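Local structure of lipocalin (Argas monolakensis, 3BRN) at residues Phe58-Leu63 with Ile69-Thr74; Ile82-Thr85 with Leu91-Thr94; Thr96-Asp101 with Cys105-Gly110. The protein binds serotonin inside a lipocalin beta barrel and, like related proteins of soft ticks, probably sequesters biogenic amines. All blocks are in the same frame, centred on the assembly; numbering follows the deposited sequence.

Contact 1: Phe58-Leu63 with Ile69-Thr74; sequences FTYGKL and IQLTAT. With SRO (serotonin), chain C.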
# COMPACT_ATOMS: atom_id res chain seq x y z
N PHE A 58 10.30 -8.31 2.63
CA PHE A 58 9.19 -8.29 1.70
C PHE A 58 9.70 -7.83 0.35
O PHE A 58 10.77 -7.22 0.27
CB PHE A 58 8.05 -7.38 2.18
CG PHE A 58 8.37 -5.92 2.10
CD1 PHE A 58 9.20 -5.33 3.04
CD2 PHE A 58 7.84 -5.13 1.09
CE1 PHE A 58 9.55 -4.01 2.93
CE2 PHE A 58 8.17 -3.80 0.99
CZ PHE A 58 9.00 -3.22 1.93
N THR A 59 9.02 -8.26 -0.70
CA THR A 59 9.38 -7.88 -2.06
C THR A 59 8.56 -6.67 -2.49
O THR A 59 7.39 -6.53 -2.11
CB THR A 59 9.13 -9.04 -3.03
OG1 THR A 59 9.85 -10.20 -2.59
CG2 THR A 59 9.57 -8.67 -4.46
N TYR A 60 9.20 -5.78 -3.23
CA TYR A 60 8.53 -4.61 -3.79
C TYR A 60 9.13 -4.32 -5.15
O TYR A 60 10.15 -4.91 -5.54
CB TYR A 60 8.70 -3.40 -2.87
CG TYR A 60 10.09 -2.81 -2.88
CD1 TYR A 60 11.07 -3.31 -2.04
CD2 TYR A 60 10.40 -1.71 -3.69
CE1 TYR A 60 12.35 -2.78 -2.05
CE2 TYR A 60 11.67 -1.16 -3.68
CZ TYR A 60 12.64 -1.71 -2.86
OH TYR A 60 13.91 -1.16 -2.81
N GLY A 61 8.40 -3.56 -5.95
CA GLY A 61 8.85 -3.34 -7.31
C GLY A 61 8.03 -2.34 -8.08
O GLY A 61 7.31 -1.52 -7.51
N LYS A 62 8.16 -2.42 -9.39
CA LYS A 62 7.56 -1.46 -10.27
C LYS A 62 7.83 -1.95 -11.69
O LYS A 62 8.60 -2.90 -11.89
CB LYS A 62 8.25 -0.11 -10.05
CG LYS A 62 9.70 -0.09 -10.49
CD LYS A 62 10.26 1.32 -10.45
CE LYS A 62 11.76 1.32 -10.23
NZ LYS A 62 12.25 2.70 -9.96
N LEU A 63 7.14 -1.36 -12.66
CA LEU A 63 7.30 -1.74 -14.05
C LEU A 63 8.59 -1.17 -14.63
O LEU A 63 8.92 -0.00 -14.42
CB LEU A 63 6.11 -1.26 -14.88
CG LEU A 63 6.16 -1.59 -16.37
CD1 LEU A 63 6.27 -3.10 -16.55
CD2 LEU A 63 4.93 -1.03 -17.06
N ILE A 69 9.91 -5.66 -11.88
CA ILE A 69 11.15 -6.00 -11.18
C ILE A 69 10.88 -6.20 -9.70
O ILE A 69 10.00 -5.55 -9.11
CB ILE A 69 12.23 -4.91 -11.34
CG1 ILE A 69 11.78 -3.62 -10.67
CG2 ILE A 69 12.62 -4.73 -12.82
CD1 ILE A 69 12.90 -2.63 -10.40
N GLN A 70 11.65 -7.10 -9.09
CA GLN A 70 11.51 -7.41 -7.66
C GLN A 70 12.75 -6.98 -6.89
O GLN A 70 13.87 -7.31 -7.26
CB GLN A 70 11.30 -8.90 -7.45
CG GLN A 70 10.18 -9.48 -8.28
CD GLN A 70 10.04 -10.97 -8.07
OE1 GLN A 70 10.64 -11.47 -6.99
NE2 GLN A 70 9.43 -11.68 -8.87
N LEU A 71 12.53 -6.22 -5.82
CA LEU A 71 13.59 -5.82 -4.92
C LEU A 71 13.11 -6.20 -3.52
O LEU A 71 11.96 -6.59 -3.35
CB LEU A 71 13.81 -4.30 -5.01
CG LEU A 71 14.15 -3.80 -6.42
CD1 LEU A 71 14.29 -2.29 -6.44
CD2 LEU A 71 15.42 -4.45 -6.91
N THR A 72 14.03 -6.28 -2.56
CA THR A 72 13.64 -6.66 -1.21
C THR A 72 14.08 -5.63 -0.20
O THR A 72 15.07 -4.92 -0.40
CB THR A 72 14.17 -8.06 -0.77
OG1 THR A 72 15.59 -7.99 -0.57
CG2 THR A 72 13.85 -9.13 -1.80
N ALA A 73 13.28 -5.49 0.85
CA ALA A 73 13.59 -4.62 1.96
C ALA A 73 13.00 -5.23 3.23
O ALA A 73 12.44 -6.33 3.20
CB ALA A 73 13.03 -3.23 1.72
N THR A 74 13.21 -4.56 4.34
CA THR A 74 12.69 -5.01 5.62
C THR A 74 11.52 -4.13 6.02
O THR A 74 11.51 -2.94 5.74
CB THR A 74 13.77 -4.93 6.69
OG1 THR A 74 14.86 -5.76 6.29
CG2 THR A 74 13.23 -5.40 8.08
OH SRO C . 5.15 -4.32 3.23
CZ3 SRO C . 4.63 -3.06 3.02
CH2 SRO C . 5.49 -1.98 3.17
CZ2 SRO C . 5.07 -0.69 2.86
CE2 SRO C . 3.75 -0.54 2.46
NE1 SRO C . 2.97 0.53 2.14
CD1 SRO C . 1.73 0.09 1.80
CG SRO C . 1.70 -1.30 1.94
CD2 SRO C . 2.96 -1.68 2.37
CE3 SRO C . 3.40 -2.88 2.64
CB SRO C . 0.50 -2.18 1.70
CA SRO C . 0.03 -2.82 3.03
NZ SRO C . -1.02 -3.79 2.73

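Contact 2: Ile82-Thr85 with Leu91-Thr94; sequences IEVT and LSGT. With SRO (serotonin), chain C.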
# COMPACT_ATOMS: atom_id res chain seq x y z
N ILE A 82 3.98 1.11 9.81
CA ILE A 82 4.75 0.22 8.93
C ILE A 82 6.08 0.91 8.67
O ILE A 82 6.13 2.00 8.09
CB ILE A 82 4.04 -0.00 7.57
CG1 ILE A 82 2.70 -0.73 7.77
CG2 ILE A 82 4.93 -0.81 6.59
CD1 ILE A 82 1.82 -0.75 6.52
N GLU A 83 7.14 0.36 9.27
CA GLU A 83 8.46 0.97 9.18
C GLU A 83 9.33 0.21 8.21
O GLU A 83 9.58 -0.98 8.39
CB GLU A 83 9.13 1.00 10.56
CG GLU A 83 10.53 1.59 10.54
CD GLU A 83 10.53 3.08 10.21
OE1 GLU A 83 9.61 3.79 10.66
OE2 GLU A 83 11.47 3.54 9.53
N VAL A 84 9.75 0.88 7.14
CA VAL A 84 10.49 0.23 6.08
C VAL A 84 11.95 0.68 6.09
O VAL A 84 12.24 1.85 6.38
CB VAL A 84 9.87 0.50 4.68
CG1 VAL A 84 10.83 0.08 3.58
CG2 VAL A 84 8.55 -0.24 4.54
N THR A 85 12.85 -0.31 6.02
CA THR A 85 14.29 -0.06 6.00
C THR A 85 14.93 -0.80 4.82
O THR A 85 14.63 -1.97 4.57
CB THR A 85 14.97 -0.51 7.33
OG1 THR A 85 14.39 -1.74 7.77
CG2 THR A 85 14.77 0.50 8.39
N LEU A 91 10.30 4.07 -0.58
CA LEU A 91 9.47 3.35 0.37
C LEU A 91 10.02 3.36 1.80
O LEU A 91 9.28 3.09 2.75
CB LEU A 91 9.25 1.93 -0.13
CG LEU A 91 7.99 1.16 0.26
CD1 LEU A 91 6.73 1.98 -0.02
CD2 LEU A 91 7.98 -0.16 -0.51
N SER A 92 11.29 3.72 1.96
CA SER A 92 11.92 3.67 3.28
C SER A 92 11.40 4.73 4.23
O SER A 92 11.04 5.84 3.81
CB SER A 92 13.45 3.73 3.18
OG SER A 92 13.95 2.59 2.50
N GLY A 93 11.28 4.38 5.50
CA GLY A 93 10.75 5.30 6.49
C GLY A 93 9.40 4.83 7.01
O GLY A 93 8.96 3.71 6.71
N THR A 94 8.69 5.72 7.68
CA THR A 94 7.48 5.34 8.40
C THR A 94 6.20 5.59 7.61
O THR A 94 5.86 6.72 7.27
CB THR A 94 7.41 6.05 9.76
OG1 THR A 94 8.65 5.87 10.45
CG2 THR A 94 6.28 5.47 10.61
OH SRO C . 5.15 -4.32 3.23
CZ3 SRO C . 4.63 -3.06 3.02
CH2 SRO C . 5.49 -1.98 3.17
CZ2 SRO C . 5.07 -0.69 2.86
CE2 SRO C . 3.75 -0.54 2.46
NE1 SRO C . 2.97 0.53 2.14
CD1 SRO C . 1.73 0.09 1.80
CG SRO C . 1.70 -1.30 1.94
CD2 SRO C . 2.96 -1.68 2.37
CE3 SRO C . 3.40 -2.88 2.64
CB SRO C . 0.50 -2.18 1.70
CA SRO C . 0.03 -2.82 3.03
NZ SRO C . -1.02 -3.79 2.73

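Contact 3: Thr96-Asp101 with Cys105-Gly110; sequences TVLFSD and CDVMRG. With SRO (serotonin), chain C.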
# COMPACT_ATOMS: atom_id res chain seq x y z
N THR A 96 2.07 5.19 7.86
CA THR A 96 1.04 5.03 8.88
C THR A 96 -0.25 4.56 8.22
O THR A 96 -0.70 5.14 7.24
CB THR A 96 0.75 6.38 9.62
OG1 THR A 96 1.96 6.91 10.13
CG2 THR A 96 -0.25 6.19 10.78
N VAL A 97 -0.88 3.55 8.81
CA VAL A 97 -2.16 3.07 8.29
C VAL A 97 -3.30 3.94 8.82
O VAL A 97 -3.55 3.96 10.01
CB VAL A 97 -2.40 1.61 8.66
CG1 VAL A 97 -3.62 1.08 7.91
CG2 VAL A 97 -1.16 0.76 8.36
N LEU A 98 -3.93 4.72 7.94
CA LEU A 98 -5.02 5.60 8.36
C LEU A 98 -6.33 4.83 8.33
O LEU A 98 -7.28 5.18 9.01
CB LEU A 98 -5.11 6.82 7.44
CG LEU A 98 -3.81 7.61 7.32
CD1 LEU A 98 -4.06 8.78 6.41
CD2 LEU A 98 -3.36 8.07 8.73
N PHE A 99 -6.40 3.86 7.43
CA PHE A 99 -7.56 3.00 7.32
C PHE A 99 -7.23 1.73 6.54
O PHE A 99 -6.41 1.75 5.64
CB PHE A 99 -8.73 3.74 6.66
CG PHE A 99 -9.92 2.86 6.35
CD1 PHE A 99 -10.90 2.64 7.30
CD2 PHE A 99 -10.04 2.26 5.11
CE1 PHE A 99 -11.99 1.81 7.02
CE2 PHE A 99 -11.11 1.42 4.84
CZ PHE A 99 -12.09 1.22 5.79
N SER A 100 -7.87 0.62 6.89
CA SER A 100 -7.66 -0.60 6.12
C SER A 100 -8.81 -1.54 6.39
O SER A 100 -9.45 -1.42 7.43
CB SER A 100 -6.35 -1.27 6.55
OG SER A 100 -6.07 -2.40 5.74
N ASP A 101 -9.13 -2.39 5.41
CA ASP A 101 -10.12 -3.45 5.63
C ASP A 101 -9.42 -4.80 5.76
O ASP A 101 -10.06 -5.84 5.89
CB ASP A 101 -11.19 -3.46 4.53
CG ASP A 101 -10.63 -3.87 3.18
OD1 ASP A 101 -9.40 -4.09 3.06
OD2 ASP A 101 -11.44 -3.98 2.23
N CYS A 105 -7.80 -3.25 0.43
CA CYS A 105 -7.28 -1.90 0.25
C CYS A 105 -6.83 -1.25 1.56
O CYS A 105 -7.30 -1.61 2.64
CB CYS A 105 -8.32 -1.02 -0.46
SG CYS A 105 -9.83 -0.77 0.50
N ASP A 106 -5.93 -0.29 1.47
CA ASP A 106 -5.45 0.47 2.59
C ASP A 106 -5.40 1.93 2.22
O ASP A 106 -5.14 2.25 1.09
CB ASP A 106 -4.02 0.11 2.94
CG ASP A 106 -3.78 -1.34 3.02
OD1 ASP A 106 -4.32 -1.99 3.89
OD2 ASP A 106 -2.98 -1.81 2.25
N VAL A 107 -5.56 2.82 3.18
CA VAL A 107 -5.18 4.21 2.98
C VAL A 107 -4.07 4.55 3.98
O VAL A 107 -4.21 4.32 5.17
CB VAL A 107 -6.38 5.14 3.22
CG1 VAL A 107 -5.94 6.62 3.12
CG2 VAL A 107 -7.49 4.78 2.22
N MET A 108 -2.97 5.12 3.48
CA MET A 108 -1.79 5.35 4.28
C MET A 108 -1.45 6.84 4.26
O MET A 108 -1.74 7.56 3.29
CB MET A 108 -0.58 4.63 3.65
CG MET A 108 -0.75 3.14 3.39
SD MET A 108 -1.16 2.20 4.85
CE MET A 108 -0.68 0.56 4.29
N ARG A 109 -0.65 7.24 5.25
CA ARG A 109 0.18 8.43 5.10
C ARG A 109 1.61 7.90 4.86
O ARG A 109 2.13 7.18 5.69
CB ARG A 109 0.16 9.28 6.37
CG ARG A 109 0.91 10.61 6.22
CD ARG A 109 0.87 11.45 7.51
NE ARG A 109 -0.50 11.83 7.84
CZ ARG A 109 -1.17 11.41 8.91
NH1 ARG A 109 -0.56 10.72 9.87
NH2 ARG A 109 -2.45 11.73 9.04
N GLY A 110 2.18 8.18 3.69
CA GLY A 110 3.53 7.71 3.34
C GLY A 110 4.61 8.48 4.09
O GLY A 110 4.32 9.44 4.79
OH SRO C . 5.15 -4.32 3.23
CZ3 SRO C . 4.63 -3.06 3.02
CH2 SRO C . 5.49 -1.98 3.17
CZ2 SRO C . 5.07 -0.69 2.86
CE2 SRO C . 3.75 -0.54 2.46
NE1 SRO C . 2.97 0.53 2.14
CD1 SRO C . 1.73 0.09 1.80
CG SRO C . 1.70 -1.30 1.94
CD2 SRO C . 2.96 -1.68 2.37
CE3 SRO C . 3.40 -2.88 2.64
CB SRO C . 0.50 -2.18 1.70
CA SRO C . 0.03 -2.82 3.03
NZ SRO C . -1.02 -3.79 2.73
O HOH W 1 3.73 8.04 8.23

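Contact 1: Phe58-Leu63 with Ile69-Thr74
Two aromatic residues of one strand, Phe58 and Tyr60, lean across the strand boundary onto Ala73 and Leu71 of its partner. In both, CG sits between the backbone N and the carbonyl carbon (chi1 72° and 73°), a placement that swings each ring toward the partner strand. The Tyr60 ring takes Leu71 CB over one face, a CH-pi contact 3.8 Å from the ring centroid to CB, while its CE1 also touches Ala73 CB. Phe58 reaches the same methyl, with CE1 3.8 Å from Ala73 CB. A residue as small as alanine suits this spot, because two rings converge on its methyl.

Beneath the rings runs an antiparallel hairpin. Phe58 pairs with Ala73 and Tyr60 with Leu71 through reciprocal backbone bonds, the shortest being Leu71 N to Tyr60 O at 2.7 Å. Farther along, Gly61 has no CB to run into Ile69 O, which lies 3.1 Å from Gly61 CA in a CA-H...O contact. On the opposite face of the hairpin, beta-branched Thr59 turns its methyl CG2 anti to the backbone N and lays it 3.5 Å from Gln70 CB. Threonine and glutamine fit a face where the hairpin is largely polar. Tyr42 of the adjoining strand 42-44 makes a hydrogen bond from its OH to Ile69 O.

Phe58 looks two ways. Its rim meets Thr74 O near the ring plane, whereas serotonin OH stands over one face, 3.5 Å from Phe58 CD2. At its buried Phe58-Ala73 end the hairpin thus offers the ligand's hydroxyl-bearing ring a nonpolar wall: Phe58 grips by van der Waals contact and shape, leaving polar recognition to other residues of the pocket.

Contact 2: Ile82-Thr85 with Leu91-Thr94
Val84 packs its branched carbon against the chain at Leu91, with CB 3.3 Å from Leu91 O. Its two methyls then divide the work. CG1 lies anti to the backbone N (chi1 167°), and this carries it over the Leu91-Ser92 backbone; CG2, beside the backbone N, is directed to the pocket and comes 3.8 Å from serotonin CH2. A beta-branched residue suits a strand position that must cover a turn and line the serotonin pocket at once. Ile82, two residues earlier and on the same face, likewise spends a branch on the ligand: its CG2 lies 3.7 Å from serotonin CH2.

The backbone pairing is short, a single hydrogen-bonded pair. Val84 N gives a nearly straight bond to Gly93 O, although the donor stands above the carbonyl plane, and Gly93 N returns one of 2.8 Å to Val84 O. Gly93 adopts a positive phi of 112°, a conformation that glycine, lacking CB, takes without strain as the chain swings from the turn into the strand.

On the other face Glu83 extends CG away from its backbone N and then bends at chi2 (67°), bringing the carboxylate back toward Thr94. Thr94 OG1 is placed as a hydrogen-bond donor to Glu83 OE1, at a separation too short to be reliable. Ser92 turns its hydroxyl instead to Ala87 N, within the connecting segment.

Strand 81-85 lies between strands 67-78 and 93-97 in the barrel sheet. Val75 packs on Ile82 and Val84, helix 15-20 covers Ile82 through Ala15 and Val19, and Leu91 reaches Phe58 and Tyr60 of strand 55-64.

Contact 3: Thr96-Asp101 with Cys105-Gly110
Ser100 stretches OG anti to its backbone N (chi1 -175°) while Asp106 keeps CG beside its own (chi1 -48°), which brings hydroxyl and carboxylate together: Ser100 OG donates to Asp106 OD1 at 2.6 Å. Met108, bent at chi2, lies alongside Val97 with SD 3.8 Å from Val97 CG2 and sends its flexible methyl inward, CE standing 3.5 Å from serotonin CD1.

Between these pairs the strands slip by one residue. Leu98 and Phe99 both face Val107, a classic beta bulge in which Val107 O accepts Leu98 N at 2.8 Å and Phe99 N at 3.2 Å. Leu98 rests CD2 over one face of the Arg109 guanidinium. Toward the turn, Asp101 OD1 accepts Cys105 N, its OD2 is hydrogen-bonded to Ser104 OG, and Cys105 is tied by a disulfide to Cys132 of helix 131-140.

Asp106 binds the amine: its OD2 takes a hydrogen bond from serotonin NZ, 2.8 Å away, and its OD1 is held by Ser100 and, weakly, by Ser18 OG. Ser100 is a second-shell residue, itself hydrogen-bonded to Tyr102 N, whose bond should restrict the carboxylate's rotation. The NZ-OD2 bond is consistent with a charged carboxylate facing an ammonium group in the buried pocket.

From the N terminus, contact 1 comes first, closing the hairpin of strands 55-64 and 67-78. The chain then turns into strand 81-85, and contact 2 closes the loop containing helix 88-91. Strand 93-97 continues from there into contact 3, whose tight turn leads to strand 105-109. The three loops follow in series, neither nested nor crossed. Thr74 beside Thr85 joins contacts 1 and 2 across neighbouring strands, and Ile82 CD1 meets Val97 and Met108 to join contacts 2 and 3. Contacts 1 and 3 do not touch, their nearest atoms lying about 10 Å apart, yet serotonin touches all three, although contacts 1 and 3 lie on opposite sides of the chain's centre.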